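Glycoside hydrolase family protein (Novosphingobium sp. PP1Y, PDB 6Q2F) hydrolyses alpha-L-rhamnosides, probably releasing terminal alpha-L-rhamnose from glycosylated substrates. Local coordinates at residues F1035-K1040 / G1086-E1091; N1063-G1068 / G1080-K1085; G990-A995 / Y1031-R1036; L1047-G1052 / G1134-I1139. One frame throughout, in Å; residues are numbered along the deposited sequence.

Contact 1. Residues F1035-K1040 / G1086-E1091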
loop_
_atom_site.group_PDB
_atom_site.type_symbol
_atom_site.label_atom_id
_atom_site.label_comp_id
_atom_site.label_asym_id
_atom_site.label_seq_id
_atom_site.Cartn_x
_atom_site.Cartn_y
_atom_site.Cartn_z
ATOM N N PHE A 1035 45.914 14.867 18.700
ATOM C CA PHE A 1035 45.404 15.050 20.048
ATOM C C PHE A 1035 46.125 14.094 20.990
ATOM O O PHE A 1035 46.560 13.014 20.586
ATOM C CB PHE A 1035 43.879 14.855 20.103
ATOM C CG PHE A 1035 43.411 13.442 19.886
ATOM C CD1 PHE A 1035 43.306 12.914 18.614
ATOM C CD2 PHE A 1035 43.018 12.662 20.961
ATOM C CE1 PHE A 1035 42.840 11.617 18.410
ATOM C CE2 PHE A 1035 42.538 11.361 20.769
ATOM C CZ PHE A 1035 42.461 10.840 19.491
ATOM N N ARG A 1036 46.258 14.515 22.245
ATOM C CA ARG A 1036 47.014 13.779 23.248
ATOM C C ARG A 1036 46.085 12.943 24.120
ATOM O O ARG A 1036 44.984 13.375 24.475
ATOM C CB ARG A 1036 47.860 14.718 24.133
ATOM C CG ARG A 1036 48.314 14.087 25.466
ATOM C CD ARG A 1036 49.667 14.618 26.028
ATOM N NE ARG A 1036 49.538 15.443 27.225
ATOM C CZ ARG A 1036 50.022 15.149 28.433
ATOM N NH1 ARG A 1036 50.688 14.030 28.675
ATOM N NH2 ARG A 1036 49.848 16.003 29.417
ATOM N N VAL A 1037 46.546 11.743 24.461
ATOM C CA VAL A 1037 45.825 10.816 25.323
ATOM C C VAL A 1037 46.760 10.443 26.467
ATOM O O VAL A 1037 47.918 10.078 26.233
ATOM C CB VAL A 1037 45.370 9.566 24.543
ATOM C CG1 VAL A 1037 44.810 8.510 25.473
ATOM C CG2 VAL A 1037 44.357 9.944 23.478
ATOM N N THR A 1038 46.276 10.572 27.697
ATOM C CA THR A 1038 47.072 10.190 28.857
ATOM C C THR A 1038 46.342 9.149 29.690
ATOM O O THR A 1038 46.100 9.367 30.878
ATOM C CB THR A 1038 47.372 11.392 29.750
ATOM O OG1 THR A 1038 46.190 11.692 30.503
ATOM C CG2 THR A 1038 47.744 12.603 28.922
ATOM N N GLY A 1039 45.970 8.034 29.085
ATOM C CA GLY A 1039 45.276 6.988 29.812
ATOM C C GLY A 1039 45.455 5.675 29.089
ATOM O O GLY A 1039 45.908 5.625 27.943
ATOM N N LYS A 1040 45.116 4.602 29.798
ATOM C CA LYS A 1040 44.996 3.279 29.204
ATOM C C LYS A 1040 43.510 2.976 29.087
ATOM O O LYS A 1040 42.738 3.259 30.011
ATOM C CB LYS A 1040 45.732 2.215 30.036
ATOM C CG LYS A 1040 44.943 1.610 31.208
ATOM C CD LYS A 1040 45.820 1.284 32.432
ATOM C CE LYS A 1040 46.732 0.078 32.195
ATOM N NZ LYS A 1040 45.973 -1.185 31.903
ATOM N N GLY A 1086 50.060 9.302 24.501
ATOM C CA GLY A 1086 50.721 10.427 23.858
ATOM C C GLY A 1086 49.961 11.005 22.682
ATOM O O GLY A 1086 48.731 11.096 22.712
ATOM N N GLN A 1087 50.676 11.405 21.634
ATOM C CA GLN A 1087 50.034 12.035 20.494
ATOM C C GLN A 1087 49.350 10.999 19.613
ATOM O O GLN A 1087 49.913 9.937 19.322
ATOM C CB GLN A 1087 51.053 12.819 19.671
ATOM C CG GLN A 1087 50.463 14.033 18.943
ATOM C CD GLN A 1087 50.318 15.248 19.856
ATOM O OE1 GLN A 1087 50.121 15.119 21.061
ATOM N NE2 GLN A 1087 50.448 16.437 19.276
ATOM N N ASN A 1088 48.129 11.324 19.190
ATOM C CA ASN A 1088 47.307 10.490 18.325
ATOM C C ASN A 1088 46.887 11.303 17.109
ATOM O O ASN A 1088 46.613 12.501 17.222
ATOM C CB ASN A 1088 46.048 10.000 19.046
ATOM C CG ASN A 1088 46.353 9.084 20.226
ATOM O OD1 ASN A 1088 46.036 7.892 20.201
ATOM N ND2 ASN A 1088 46.969 9.641 21.270
ATOM N N THR A 1089 46.812 10.652 15.948
ATOM C CA THR A 1089 46.310 11.314 14.760
ATOM C C THR A 1089 44.811 11.070 14.673
ATOM O O THR A 1089 44.313 10.016 15.082
ATOM C CB THR A 1089 47.027 10.829 13.496
ATOM O OG1 THR A 1089 46.692 9.472 13.236
ATOM C CG2 THR A 1089 48.569 10.927 13.682
ATOM N N LEU A 1090 44.099 12.069 14.167
ATOM C CA LEU A 1090 42.647 12.049 14.058
ATOM C C LEU A 1090 42.295 12.529 12.661
ATOM O O LEU A 1090 42.746 13.599 12.241
ATOM C CB LEU A 1090 41.999 12.950 15.118
ATOM C CG LEU A 1090 40.471 13.084 15.110
ATOM C CD1 LEU A 1090 39.795 11.729 15.340
ATOM C CD2 LEU A 1090 40.043 14.051 16.223
ATOM N N GLU A 1091 41.510 11.733 11.940
ATOM C CA GLU A 1091 40.996 12.112 10.628
ATOM C C GLU A 1091 39.513 11.801 10.601
ATOM O O GLU A 1091 39.105 10.696 10.969
ATOM C CB GLU A 1091 41.688 11.362 9.482
ATOM C CG GLU A 1091 43.186 11.196 9.612
ATOM C CD GLU A 1091 43.767 10.498 8.399
ATOM O OE1 GLU A 1091 43.362 10.853 7.263
ATOM O OE2 GLU A 1091 44.597 9.580 8.587
#

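Contact 2. Residues N1063-G1068 / G1080-K1085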
loop_
_atom_site.group_PDB
_atom_site.type_symbol
_atom_site.label_atom_id
_atom_site.label_comp_id
_atom_site.label_asym_id
_atom_site.label_seq_id
_atom_site.Cartn_x
_atom_site.Cartn_y
_atom_site.Cartn_z
ATOM N N ASN A 1063 44.689 7.172 14.579
ATOM C CA ASN A 1063 45.964 6.552 14.205
ATOM C C ASN A 1063 45.776 5.593 13.031
ATOM O O ASN A 1063 46.209 4.439 13.069
ATOM C CB ASN A 1063 46.606 5.829 15.389
ATOM C CG ASN A 1063 46.721 6.701 16.614
ATOM O OD1 ASN A 1063 47.257 7.809 16.549
ATOM N ND2 ASN A 1063 46.181 6.220 17.740
ATOM N N GLY A 1064 45.082 6.074 11.999
ATOM C CA GLY A 1064 44.848 5.293 10.800
ATOM C C GLY A 1064 43.820 4.187 10.926
ATOM O O GLY A 1064 43.556 3.498 9.936
ATOM N N VAL A 1065 43.240 3.983 12.103
ATOM C CA VAL A 1065 42.298 2.899 12.335
ATOM C C VAL A 1065 40.887 3.455 12.248
ATOM O O VAL A 1065 40.537 4.404 12.962
ATOM C CB VAL A 1065 42.531 2.226 13.700
ATOM C CG1 VAL A 1065 41.494 1.150 13.917
ATOM C CG2 VAL A 1065 43.923 1.627 13.767
ATOM N N ASP A 1066 40.068 2.839 11.401
ATOM C CA ASP A 1066 38.661 3.201 11.268
ATOM C C ASP A 1066 37.907 2.751 12.508
ATOM O O ASP A 1066 37.735 1.547 12.733
ATOM C CB ASP A 1066 38.081 2.547 10.021
ATOM C CG ASP A 1066 36.600 2.839 9.829
ATOM O OD1 ASP A 1066 36.042 3.678 10.552
ATOM O OD2 ASP A 1066 36.000 2.243 8.922
ATOM N N VAL A 1067 37.417 3.702 13.300
ATOM C CA VAL A 1067 36.687 3.367 14.514
ATOM C C VAL A 1067 35.177 3.386 14.297
ATOM O O VAL A 1067 34.415 3.272 15.258
ATOM C CB VAL A 1067 37.096 4.291 15.669
ATOM C CG1 VAL A 1067 38.568 4.122 15.923
ATOM C CG2 VAL A 1067 36.819 5.739 15.306
ATOM N N GLY A 1068 34.731 3.514 13.058
ATOM C CA GLY A 1068 33.321 3.550 12.737
ATOM C C GLY A 1068 32.956 4.863 12.079
ATOM O O GLY A 1068 33.800 5.734 11.853
ATOM N N GLY A 1080 38.458 3.989 22.525
ATOM C CA GLY A 1080 39.378 3.508 23.550
ATOM C C GLY A 1080 40.404 2.495 23.067
ATOM O O GLY A 1080 41.524 2.454 23.579
ATOM N N LYS A 1081 40.049 1.679 22.072
ATOM C CA LYS A 1081 40.928 0.629 21.571
ATOM C C LYS A 1081 41.906 1.123 20.524
ATOM O O LYS A 1081 42.960 0.505 20.334
ATOM C CB LYS A 1081 40.094 -0.521 20.976
ATOM C CG LYS A 1081 39.409 -1.373 22.058
ATOM C CD LYS A 1081 38.486 -2.429 21.460
ATOM C CE LYS A 1081 37.775 -3.221 22.556
ATOM N NZ LYS A 1081 36.920 -4.310 22.001
ATOM N N ALA A 1082 41.588 2.218 19.844
ATOM C CA ALA A 1082 42.437 2.700 18.771
ATOM C C ALA A 1082 43.460 3.739 19.218
ATOM O O ALA A 1082 44.402 4.007 18.469
ATOM C CB ALA A 1082 41.578 3.285 17.651
ATOM N N VAL A 1083 43.300 4.338 20.401
ATOM C CA VAL A 1083 44.222 5.393 20.823
ATOM C C VAL A 1083 45.505 4.783 21.376
ATOM O O VAL A 1083 45.568 3.611 21.769
ATOM C CB VAL A 1083 43.592 6.343 21.862
ATOM C CG1 VAL A 1083 42.426 7.116 21.282
ATOM C CG2 VAL A 1083 43.180 5.562 23.118
ATOM N N ARG A 1084 46.529 5.619 21.445
ATOM C CA ARG A 1084 47.810 5.268 22.030
ATOM C C ARG A 1084 48.180 6.335 23.047
ATOM O O ARG A 1084 47.670 7.460 23.010
ATOM C CB ARG A 1084 48.897 5.178 20.957
ATOM C CG ARG A 1084 49.119 6.492 20.286
ATOM C CD ARG A 1084 49.850 6.362 18.944
ATOM N NE ARG A 1084 51.024 5.504 19.050
ATOM C CZ ARG A 1084 51.939 5.357 18.096
ATOM N NH1 ARG A 1084 51.835 6.017 16.948
ATOM N NH2 ARG A 1084 52.962 4.542 18.289
ATOM N N LYS A 1085 49.123 6.006 23.900
ATOM C CA LYS A 1085 49.620 6.937 24.874
ATOM C C LYS A 1085 50.339 8.074 24.154
ATOM O O LYS A 1085 51.141 7.844 23.314
ATOM C CB LYS A 1085 50.608 6.191 25.746
ATOM C CG LYS A 1085 50.567 6.567 27.196
ATOM C CD LYS A 1085 49.296 6.104 27.846
ATOM C CE LYS A 1085 49.268 6.541 29.283
ATOM N NZ LYS A 1085 50.462 6.064 30.014
#

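Contact 3. Residues G990-A995 / Y1031-R1036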
loop_
_atom_site.group_PDB
_atom_site.type_symbol
_atom_site.label_atom_id
_atom_site.label_comp_id
_atom_site.label_asym_id
_atom_site.label_seq_id
_atom_site.Cartn_x
_atom_site.Cartn_y
_atom_site.Cartn_z
ATOM N N GLY A 990 40.566 24.457 18.960
ATOM C CA GLY A 990 41.800 24.771 18.290
ATOM C C GLY A 990 41.693 24.589 16.801
ATOM O O GLY A 990 40.613 24.544 16.258
ATOM N N ALA A 991 42.841 24.501 16.161
ATOM C CA ALA A 991 42.931 24.465 14.705
ATOM C C ALA A 991 42.691 23.073 14.131
ATOM O O ALA A 991 43.132 22.070 14.690
ATOM C CB ALA A 991 44.297 24.974 14.244
ATOM N N TRP A 992 42.009 23.028 12.988
ATOM C CA TRP A 992 41.845 21.801 12.226
ATOM C C TRP A 992 42.272 22.027 10.786
ATOM O O TRP A 992 42.032 23.096 10.222
ATOM C CB TRP A 992 40.395 21.312 12.243
ATOM C CG TRP A 992 39.868 20.881 13.554
ATOM C CD1 TRP A 992 39.564 21.669 14.622
ATOM C CD2 TRP A 992 39.531 19.543 13.933
ATOM N NE1 TRP A 992 39.076 20.901 15.657
ATOM C CE2 TRP A 992 39.041 19.592 15.253
ATOM C CE3 TRP A 992 39.609 18.307 13.288
ATOM C CZ2 TRP A 992 38.623 18.458 15.931
ATOM C CZ3 TRP A 992 39.201 17.188 13.963
ATOM C CH2 TRP A 992 38.714 17.266 15.275
ATOM N N GLN A 993 42.891 21.005 10.198
ATOM C CA GLN A 993 43.088 20.961 8.759
ATOM C C GLN A 993 41.841 20.370 8.124
ATOM O O GLN A 993 41.286 19.386 8.630
ATOM C CB GLN A 993 44.304 20.108 8.393
ATOM C CG GLN A 993 45.551 20.424 9.215
ATOM C CD GLN A 993 45.786 21.910 9.344
ATOM O OE1 GLN A 993 45.804 22.633 8.350
ATOM N NE2 GLN A 993 45.947 22.380 10.575
ATOM N N VAL A 994 41.394 20.977 7.030
ATOM C CA VAL A 994 40.264 20.477 6.264
ATOM C C VAL A 994 40.685 20.327 4.813
ATOM O O VAL A 994 41.152 21.292 4.203
ATOM C CB VAL A 994 39.049 21.410 6.364
ATOM C CG1 VAL A 994 37.822 20.716 5.777
ATOM C CG2 VAL A 994 38.809 21.808 7.804
ATOM N N ALA A 995 40.487 19.133 4.253
ATOM C CA ALA A 995 40.749 18.891 2.844
ATOM C C ALA A 995 39.437 18.534 2.169
ATOM O O ALA A 995 38.655 17.754 2.713
ATOM C CB ALA A 995 41.788 17.778 2.635
ATOM N N TYR A 1031 38.621 16.240 7.832
ATOM C CA TYR A 1031 39.182 17.031 8.915
ATOM C C TYR A 1031 40.328 16.277 9.573
ATOM O O TYR A 1031 40.243 15.069 9.804
ATOM C CB TYR A 1031 38.121 17.361 9.958
ATOM C CG TYR A 1031 37.049 18.340 9.534
ATOM C CD1 TYR A 1031 36.040 17.969 8.635
ATOM C CD2 TYR A 1031 36.998 19.617 10.081
ATOM C CE1 TYR A 1031 35.039 18.865 8.264
ATOM C CE2 TYR A 1031 35.993 20.508 9.724
ATOM C CZ TYR A 1031 35.017 20.128 8.816
ATOM O OH TYR A 1031 34.021 21.002 8.464
ATOM N N SER A 1032 41.377 17.015 9.918
ATOM C CA SER A 1032 42.676 16.466 10.289
ATOM C C SER A 1032 43.197 17.228 11.490
ATOM O O SER A 1032 43.069 18.455 11.549
ATOM C CB SER A 1032 43.681 16.587 9.132
ATOM O OG SER A 1032 44.957 16.100 9.494
ATOM N N ARG A 1033 43.822 16.504 12.417
ATOM C CA ARG A 1033 44.269 17.062 13.687
ATOM C C ARG A 1033 44.994 15.964 14.452
ATOM O O ARG A 1033 44.790 14.769 14.193
ATOM C CB ARG A 1033 43.062 17.560 14.495
ATOM C CG ARG A 1033 43.354 18.465 15.654
ATOM C CD ARG A 1033 42.111 18.532 16.536
ATOM N NE ARG A 1033 42.191 19.549 17.580
ATOM C CZ ARG A 1033 42.987 19.464 18.637
ATOM N NH1 ARG A 1033 43.790 18.421 18.776
ATOM N NH2 ARG A 1033 42.990 20.423 19.552
ATOM N N ASN A 1034 45.840 16.379 15.395
ATOM C CA ASN A 1034 46.407 15.509 16.420
ATOM C C ASN A 1034 45.771 15.812 17.770
ATOM O O ASN A 1034 45.174 16.870 17.972
ATOM C CB ASN A 1034 47.927 15.688 16.533
ATOM C CG ASN A 1034 48.651 15.202 15.308
ATOM O OD1 ASN A 1034 48.352 14.124 14.792
ATOM N ND2 ASN A 1034 49.582 15.996 14.811
ATOM N N PHE A 1035 45.914 14.867 18.700
ATOM C CA PHE A 1035 45.404 15.050 20.048
ATOM C C PHE A 1035 46.125 14.094 20.990
ATOM O O PHE A 1035 46.560 13.014 20.586
ATOM C CB PHE A 1035 43.879 14.855 20.103
ATOM C CG PHE A 1035 43.411 13.442 19.886
ATOM C CD1 PHE A 1035 43.306 12.914 18.614
ATOM C CD2 PHE A 1035 43.018 12.662 20.961
ATOM C CE1 PHE A 1035 42.840 11.617 18.410
ATOM C CE2 PHE A 1035 42.538 11.361 20.769
ATOM C CZ PHE A 1035 42.461 10.840 19.491
ATOM N N ARG A 1036 46.258 14.515 22.245
ATOM C CA ARG A 1036 47.014 13.779 23.248
ATOM C C ARG A 1036 46.085 12.943 24.120
ATOM O O ARG A 1036 44.984 13.375 24.475
ATOM C CB ARG A 1036 47.860 14.718 24.133
ATOM C CG ARG A 1036 48.314 14.087 25.466
ATOM C CD ARG A 1036 49.667 14.618 26.028
ATOM N NE ARG A 1036 49.538 15.443 27.225
ATOM C CZ ARG A 1036 50.022 15.149 28.433
ATOM N NH1 ARG A 1036 50.688 14.030 28.675
ATOM N NH2 ARG A 1036 49.848 16.003 29.417
#

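Contact 4. Residues L1047-G1052 / G1134-I1139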
loop_
_atom_site.group_PDB
_atom_site.type_symbol
_atom_site.label_atom_id
_atom_site.label_comp_id
_atom_site.label_asym_id
_atom_site.label_seq_id
_atom_site.Cartn_x
_atom_site.Cartn_y
_atom_site.Cartn_z
ATOM N N LEU A 1047 36.916 5.123 26.184
ATOM C CA LEU A 1047 37.116 6.511 25.787
ATOM C C LEU A 1047 36.249 6.751 24.565
ATOM O O LEU A 1047 36.413 6.068 23.547
ATOM C CB LEU A 1047 38.591 6.795 25.470
ATOM C CG LEU A 1047 38.992 8.194 24.985
ATOM C CD1 LEU A 1047 38.622 9.239 26.026
ATOM C CD2 LEU A 1047 40.492 8.262 24.698
ATOM N N TRP A 1048 35.323 7.699 24.665
ATOM C CA TRP A 1048 34.420 8.023 23.569
ATOM C C TRP A 1048 34.818 9.350 22.943
ATOM O O TRP A 1048 35.264 10.275 23.637
ATOM C CB TRP A 1048 32.969 8.086 24.045
ATOM C CG TRP A 1048 32.462 6.761 24.552
ATOM C CD1 TRP A 1048 32.617 6.253 25.814
ATOM C CD2 TRP A 1048 31.734 5.771 23.806
ATOM N NE1 TRP A 1048 32.027 5.015 25.897
ATOM C CE2 TRP A 1048 31.478 4.696 24.682
ATOM C CE3 TRP A 1048 31.275 5.691 22.488
ATOM C CZ2 TRP A 1048 30.783 3.549 24.282
ATOM C CZ3 TRP A 1048 30.573 4.545 22.086
ATOM C CH2 TRP A 1048 30.340 3.493 22.984
ATOM N N LEU A 1049 34.688 9.417 21.623
ATOM C CA LEU A 1049 34.819 10.651 20.864
ATOM C C LEU A 1049 33.416 11.130 20.515
ATOM O O LEU A 1049 32.690 10.451 19.777
ATOM C CB LEU A 1049 35.635 10.429 19.594
ATOM C CG LEU A 1049 35.854 11.654 18.706
ATOM C CD1 LEU A 1049 36.893 12.565 19.331
ATOM C CD2 LEU A 1049 36.305 11.229 17.323
ATOM N N ASP A 1050 33.024 12.280 21.052
ATOM C CA ASP A 1050 31.727 12.860 20.740
ATOM C C ASP A 1050 31.946 14.022 19.786
ATOM O O ASP A 1050 32.683 14.954 20.109
ATOM C CB ASP A 1050 31.007 13.328 22.004
ATOM C CG ASP A 1050 29.558 13.654 21.744
ATOM O OD1 ASP A 1050 29.295 14.554 20.918
ATOM O OD2 ASP A 1050 28.679 13.003 22.341
ATOM N N LEU A 1051 31.313 13.962 18.617
ATOM C CA LEU A 1051 31.541 14.951 17.569
ATOM C C LEU A 1051 30.625 16.162 17.658
ATOM O O LEU A 1051 30.800 17.103 16.879
ATOM C CB LEU A 1051 31.359 14.327 16.187
ATOM C CG LEU A 1051 32.274 13.169 15.827
ATOM C CD1 LEU A 1051 31.963 12.738 14.413
ATOM C CD2 LEU A 1051 33.736 13.581 15.957
ATOM N N GLY A 1052 29.653 16.165 18.565
ATOM C CA GLY A 1052 28.714 17.277 18.590
ATOM C C GLY A 1052 27.850 17.291 17.341
ATOM O O GLY A 1052 27.420 16.248 16.844
ATOM N N GLY A 1134 30.817 20.381 15.677
ATOM C CA GLY A 1134 31.229 20.218 17.057
ATOM C C GLY A 1134 30.264 20.702 18.129
ATOM O O GLY A 1134 29.070 20.886 17.870
ATOM N N PRO A 1135 30.775 20.899 19.359
ATOM C CA PRO A 1135 32.182 20.700 19.722
ATOM C C PRO A 1135 32.576 19.219 19.757
ATOM O O PRO A 1135 31.723 18.340 19.965
ATOM C CB PRO A 1135 32.269 21.326 21.116
ATOM C CG PRO A 1135 30.909 21.076 21.699
ATOM C CD PRO A 1135 29.930 21.143 20.540
ATOM N N VAL A 1136 33.854 18.951 19.513
ATOM C CA VAL A 1136 34.395 17.600 19.522
ATOM C C VAL A 1136 35.016 17.361 20.892
ATOM O O VAL A 1136 35.924 18.096 21.307
ATOM C CB VAL A 1136 35.428 17.398 18.403
ATOM C CG1 VAL A 1136 35.933 15.961 18.418
ATOM C CG2 VAL A 1136 34.829 17.755 17.028
ATOM N N ARG A 1137 34.540 16.330 21.591
ATOM C CA ARG A 1137 34.935 16.093 22.972
ATOM C C ARG A 1137 35.382 14.654 23.170
ATOM O O ARG A 1137 34.842 13.727 22.552
ATOM C CB ARG A 1137 33.792 16.404 23.933
ATOM C CG ARG A 1137 33.273 17.812 23.826
ATOM C CD ARG A 1137 32.226 18.037 24.881
ATOM N NE ARG A 1137 31.190 17.027 24.785
ATOM C CZ ARG A 1137 30.232 16.857 25.685
ATOM N NH1 ARG A 1137 30.185 17.647 26.751
ATOM N NH2 ARG A 1137 29.326 15.905 25.513
ATOM N N LEU A 1138 36.389 14.485 24.017
ATOM C CA LEU A 1138 36.785 13.180 24.519
ATOM C C LEU A 1138 36.097 12.963 25.853
ATOM O O LEU A 1138 36.097 13.851 26.713
ATOM C CB LEU A 1138 38.302 13.087 24.697
ATOM C CG LEU A 1138 39.165 12.681 23.499
ATOM C CD1 LEU A 1138 38.647 13.279 22.228
ATOM C CD2 LEU A 1138 40.596 13.120 23.725
ATOM N N ILE A 1139 35.506 11.780 26.025
ATOM C CA ILE A 1139 34.677 11.476 27.183
ATOM C C ILE A 1139 35.056 10.107 27.735
ATOM O O ILE A 1139 35.050 9.111 27.000
ATOM C CB ILE A 1139 33.182 11.513 26.820
ATOM C CG1 ILE A 1139 32.763 12.910 26.353
ATOM C CG2 ILE A 1139 32.348 11.086 28.010
ATOM C CD1 ILE A 1139 31.332 12.920 25.791
HETATM O O HOH W 1 30.518 16.834 21.735
#

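Contact 1. Residues F1035-K1040 / G1086-E1091
Four backbone hydrogen bonds join the end of strand 1028-1037 to the start of the antiparallel strand 1086-1095. Phe1035 and Asn1088 are a hydrogen-bonded pair: Asn1088 N reaches Phe1035 O at 2.7 Å, and Phe1035 N reaches Asn1088 O at 2.9 Å. Val1037 and Gly1086 form a second such pair, in which Val1037 N sits on a lone pair of Gly1086 O at 2.9 Å and Gly1086 N bonds back to Val1037 O. Between them, at the non-hydrogen-bonded pair Arg1036-Gln1087, Arg1036 CA makes a CA-H...O contact of 3.2 Å with Gly1086 O. The Asn1088 amide adds a weak bond, ND2 to Phe1035 O at 3.5 Å, so that one carbonyl meets two N-H groups. Asn1088 OD1 accepts from Arg1084 N, which helps to fix the amide's rotation. Phe1035 holds CG in the crowded position between backbone N and carbonyl carbon (chi1 69°). This lays one ring face over Asn1088 CB in a CH-pi contact, 3.8 Å from CB to the ring centroid, with ring and amide planes 29° apart. CE1 of the same ring meets Leu1090 CB at 3.6 Å, the two side chains crossing at about a right angle. Val1037 CG2 rests on Asn1088 ND2 at 3.4 Å. Arg1036 and Gln1087 occupy the opposite, exposed face, where Gln1087 OE1 lies beside Arg1036 CB. The chemistry is therefore two-sided: the inner face combines aromatic and aliphatic packing with one buried amide whose oxygen takes two hydrogen bonds and whose nitrogen adds a weak one, while the outer face is polar and meets solvent.

Contact 2. Residues N1063-G1068 / G1080-K1085
A tight beta hairpin meets a loop here, at the edge of the galactose-binding-like beta sandwich. Strands 1057-1062 and 1065-1070 are joined through Asn1063 and Gly1064, whose positive phi values fit a type I' turn, and residues 1080-1085 pass beside it. One hydrogen bond links the two segments: Asn1063 ND2 gives to Ala1082 O at 2.9 Å, on a lone pair of the carbonyl and close to the plane of the asparagine amide. CG of Asn1063 lies anti to the carbonyl carbon (chi1 -52°), which turns the amide toward the loop. The amide is shared further, since ND2 also bonds Asn1088 OD1 and OD1 accepts from Thr1089 N, so the turn is tied to strand 1086-1095 as well as to the loop. An alanine at Asn1063 would remove these amide bonds and would probably loosen the turn's hold on the 1080-1085 loop. Apolar contact gathers on Ala1082. Its CB meets Val1067 CG1 at 3.6 Å and faces Val1065 CB more loosely at 4.2 Å, so the methyl group packs against two valines of one strand. Val1083 turns away from the hairpin segment and reaches Phe1035 and Val1037. On the solvent side Arg1084 crosses the asparagine obliquely with its aliphatic part, Arg1084 CD being 3.8 Å from Asn1063 OD1, with amide and guanidinium planes 77° apart. Within the hairpin's second strand, Asp1066 forms an Asx turn: Gly1068 N, 2.8 Å from Asp1066 OD1, approaches that oxygen from above the carboxylate plane.

Contact 3. Residues G990-A995 / Y1031-R1036
Trp992 and Arg1033 make the densest part of this antiparallel strand pair. The arginine, extended from CG to NE with CG anti to the backbone N (chi1 -165°), runs across the indole so that Arg1033 CD lies over the centre of one face, 3.6 Å from the centroid of the six-membered ring. Arg1033 CB touches Trp992 CE3 at 3.7 Å, and the guanidinium passes beyond the ring to bond Asp989 O through NH2. Tyr1031 CB crosses near the same indole atom, CE3, at 3.8 Å. Alongside, Val994 points the same way as Tyr1031 and sets CG1 over the centre of its ring, while Val994 CG2 meets Tyr1031 CD2 at 3.6 Å. The hydrogen-bonded pair Gln993-Ser1032 links the strands through their backbones, Gln993 N to Ser1032 O at 2.9 Å and Ser1032 N to Gln993 O at 2.7 Å. The face bearing the Gln993 and Ser1032 side chains is looser: they meet through CB atoms alone, and the glutamine bends away into solvent. An alanine at Trp992 would strip the surface beneath the arginine chain and would probably leave that chain less ordered and the sandwich interior less well filled. Strand 992-996 lies between strands 1005-1008 and 1028-1037. Trp992 reaches Leu1090 in its own sheet and Leu1132 and Val1136 on strand 1131-1140 of the facing one, whose Leu1132 N is bonded to Tyr1031 OH.

Contact 4. Residues L1047-G1052 / G1134-I1139
This is a buried antiparallel strand pairing in the middle of the four-stranded sheet of the beta sandwich. Trp1048-Ile1139 and Asp1050-Arg1137 are hydrogen-bonded pairs. The straightest bond runs from Trp1048 N to Ile1139 O, 2.7 Å at 178°, and Arg1137 N meets Asp1050 O at the same distance. Leu1049, at the non-hydrogen-bonded pair with Leu1138, points to the inner face. Leu1049 CD1 presses tightly on Leu1138 CD1 at 3.5 Å and also touches Val1136 CG1 at 3.6 Å, so one methyl joins both branched side chains. On the other face Ile1139 CD1 packs on Asp1050 CB. Asp1050 OD1 accepts from Gly1052 N at 2.9 Å, an Asx turn that ties the aspartate side chain to the backbone two residues on. A water bridges Asp1050 OD1, at 2.7 Å, to Pro1135 O and, weakly, to Arg1137 NE. The carboxylate and guanidinium themselves stay apart, with Asp1050 OD2 4.3 Å from Arg1137 NH2. A cis peptide precedes Pro1135, and a CB on Gly1052 would clash with Gly1134. Strands 1076-1078 and 983-987 flank the pair, while Leu1049 and Leu1051 lean on strands 1057-1062 and 1086-1095 of the opposite sheet.

Overall arrangement
All four contacts lie in one C-terminal beta sandwich, far from the chain's centre. Contacts 1 and 3 share strand 1028-1037 and belong to the six-stranded sheet, which contact 2 joins through its hairpin; contact 4 is in the four-stranded sheet facing it. Contacts 1 and 2 are closest, with centres about 9 Å apart, and the other pairs are about 12 to 15 Å apart. Along the chain contact 3 closes first, contact 2 falls between the two halves of contact 1, and contacts 1 and 4 alternate. Phe1035 packs on Leu1138 and Leu1090 on Leu1049, so sequence-distant strands build a single core, consistent with the galactose-binding-like family of this region.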